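Local structure of design construct XXA_GVDQ (Synthetic construct, 6NZ1) at residues I60-R65 against D90-L95. The protein is a computationally designed protein with no known natural function that assembles into a helical homotrimer, made in work on closely related proteins with divergent folds. Sequence-based numbering, arbitrary orientation.
Sequences IVEILR and DLKRSL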
loop_
_atom_site.group_PDB
_atom_site.type_symbol
_atom_site.label_atom_id
_atom_site.label_comp_id
_atom_site.label_asym_id
_atom_site.label_seq_id
_atom_site.Cartn_x
_atom_site.Cartn_y
_atom_site.Cartn_z
ATOM N N ILE B 60 -0.691 10.324 8.275
ATOM C CA ILE B 60 -0.823 11.483 7.416
ATOM C C ILE B 60 -2.117 12.211 7.727
ATOM O O ILE B 60 -2.150 13.442 7.780
ATOM C CB ILE B 60 -0.729 11.061 5.945
ATOM C CG1 ILE B 60 0.729 10.756 5.605
ATOM C CG2 ILE B 60 -1.263 12.137 5.073
ATOM C CD1 ILE B 60 0.980 10.273 4.221
ATOM N N VAL B 61 -3.203 11.469 7.931
ATOM C CA VAL B 61 -4.469 12.089 8.299
ATOM C C VAL B 61 -4.313 12.897 9.582
ATOM O O VAL B 61 -4.907 13.970 9.742
ATOM C CB VAL B 61 -5.549 10.999 8.428
ATOM C CG1 VAL B 61 -6.734 11.488 9.183
ATOM C CG2 VAL B 61 -5.994 10.545 7.083
ATOM N N GLU B 62 -3.526 12.398 10.523
ATOM C CA GLU B 62 -3.353 13.137 11.764
ATOM C C GLU B 62 -2.650 14.454 11.505
ATOM O O GLU B 62 -3.025 15.492 12.062
ATOM C CB GLU B 62 -2.582 12.295 12.767
ATOM C CG GLU B 62 -3.365 11.074 13.266
ATOM C CD GLU B 62 -4.741 11.416 13.872
ATOM O OE1 GLU B 62 -4.799 12.009 14.967
ATOM O OE2 GLU B 62 -5.773 11.073 13.271
ATOM N N ILE B 63 -1.639 14.433 10.650
ATOM C CA ILE B 63 -0.947 15.662 10.304
ATOM C C ILE B 63 -1.886 16.590 9.570
ATOM O O ILE B 63 -1.856 17.811 9.754
ATOM C CB ILE B 63 0.296 15.348 9.462
ATOM C CG1 ILE B 63 1.300 14.552 10.272
ATOM C CG2 ILE B 63 0.943 16.613 8.936
ATOM C CD1 ILE B 63 2.285 13.790 9.372
ATOM N N LEU B 64 -2.732 16.035 8.720
ATOM C CA LEU B 64 -3.646 16.889 7.990
ATOM C C LEU B 64 -4.639 17.543 8.932
ATOM O O LEU B 64 -5.029 18.690 8.721
ATOM C CB LEU B 64 -4.382 16.092 6.924
ATOM C CG LEU B 64 -3.657 15.512 5.710
ATOM C CD1 LEU B 64 -4.639 14.590 4.951
ATOM C CD2 LEU B 64 -3.120 16.573 4.777
ATOM N N ARG B 65 -5.074 16.827 9.968
ATOM C CA ARG B 65 -5.974 17.430 10.942
ATOM C C ARG B 65 -5.289 18.553 11.708
ATOM O O ARG B 65 -5.903 19.591 11.969
ATOM C CB ARG B 65 -6.482 16.372 11.918
ATOM C CG ARG B 65 -7.378 16.913 13.047
ATOM C CD ARG B 65 -8.649 17.490 12.472
ATOM N NE ARG B 65 -9.505 18.209 13.411
ATOM C CZ ARG B 65 -9.520 19.527 13.540
ATOM N NH1 ARG B 65 -8.691 20.257 12.812
ATOM N NH2 ARG B 65 -10.364 20.109 14.385
ATOM N N ASP B 90 -14.589 12.674 5.222
ATOM C CA ASP B 90 -14.853 11.599 4.280
ATOM C C ASP B 90 -13.676 10.636 4.213
ATOM O O ASP B 90 -13.852 9.414 4.237
ATOM C CB ASP B 90 -15.149 12.187 2.902
ATOM C CG ASP B 90 -16.500 12.907 2.829
ATOM O OD1 ASP B 90 -17.240 12.973 3.837
ATOM O OD2 ASP B 90 -16.819 13.423 1.735
ATOM N N LEU B 91 -12.463 11.168 4.129
ATOM C CA LEU B 91 -11.292 10.305 4.089
ATOM C C LEU B 91 -11.178 9.459 5.346
ATOM O O LEU B 91 -10.860 8.269 5.278
ATOM C CB LEU B 91 -10.042 11.149 3.915
ATOM C CG LEU B 91 -8.718 10.420 4.067
ATOM C CD1 LEU B 91 -8.620 9.347 3.044
ATOM C CD2 LEU B 91 -7.602 11.418 3.934
ATOM N N LYS B 92 -11.406 10.063 6.507
ATOM C CA LYS B 92 -11.378 9.304 7.745
ATOM C C LYS B 92 -12.408 8.177 7.742
ATOM O O LYS B 92 -12.189 7.131 8.361
ATOM C CB LYS B 92 -11.613 10.250 8.910
ATOM C CG LYS B 92 -10.393 11.023 9.373
ATOM C CD LYS B 92 -10.721 11.631 10.725
ATOM C CE LYS B 92 -9.529 12.183 11.431
ATOM N NZ LYS B 92 -9.935 12.690 12.798
ATOM N N ARG B 93 -13.529 8.368 7.050
ATOM C CA ARG B 93 -14.526 7.310 6.959
ATOM C C ARG B 93 -14.046 6.185 6.052
ATOM O O ARG B 93 -14.109 5.009 6.417
ATOM C CB ARG B 93 -15.839 7.884 6.443
ATOM C CG ARG B 93 -16.556 8.764 7.441
ATOM C CD ARG B 93 -18.030 8.861 7.107
ATOM N NE ARG B 93 -18.300 9.614 5.884
ATOM C CZ ARG B 93 -18.498 9.066 4.689
ATOM N NH1 ARG B 93 -18.762 9.843 3.636
ATOM N NH2 ARG B 93 -18.442 7.744 4.548
ATOM N N SER B 94 -13.563 6.524 4.864
ATOM C CA SER B 94 -13.190 5.517 3.888
ATOM C C SER B 94 -11.737 5.111 3.993
ATOM O O SER B 94 -11.211 4.481 3.072
ATOM C CB SER B 94 -13.475 6.026 2.486
ATOM O OG SER B 94 -12.720 7.192 2.243
ATOM N N LEU B 95 -11.077 5.437 5.090
ATOM C CA LEU B 95 -9.679 5.084 5.229
ATOM C C LEU B 95 -9.523 3.582 5.428
ATOM O O LEU B 95 -10.231 2.964 6.229
ATOM C CB LEU B 95 -9.074 5.839 6.407
ATOM C CG LEU B 95 -7.554 5.888 6.535
ATOM C CD1 LEU B 95 -6.960 6.703 5.416
ATOM C CD2 LEU B 95 -7.116 6.430 7.866
#
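Val61 carries most of this contact, setting one methyl against Lys92 and the other against Leu91 of the returning helix 78-94. Its CG1, anti to the backbone N (chi1 163°), lies against the aliphatic part of Lys92, 3.7 Å from CE. The other methyl, CG2, sits 3.6 Å from CD2 of Leu91, the two side chains passing with opposite headings; the same CG2 reaches Leu95 more loosely, with CD1 at 4.3 Å. The neighbouring Ile60 faces the other subunits, packing on Ile60 of the second and Leu91 of the third. Next along the helix, Glu62 starts off pointing away, but its carboxylate swings back until OE2 is 4.5 Å from NZ of Lys92, a charge pair too far apart for a salt bridge. Leu64 then brings CD1 to 4.5 Å from CD2 of Leu91 and also packs on Leu88 of its own chain and on Leu64 of the second subunit. Over these segments the helix axes come within 11.3 Å and run antiparallel, 162° between their directions, forming a helical hairpin within the trimeric bundle. No hydrogen bond joins the two segments: branched aliphatic side chains meet on the buried side, while the lysine lays its methylenes over Val61 and takes its ammonium past the carboxylate, NZ coming no closer than CE. Hydrophobic burial therefore holds the pair together, with at most a modest electrostatic contribution probable at its border.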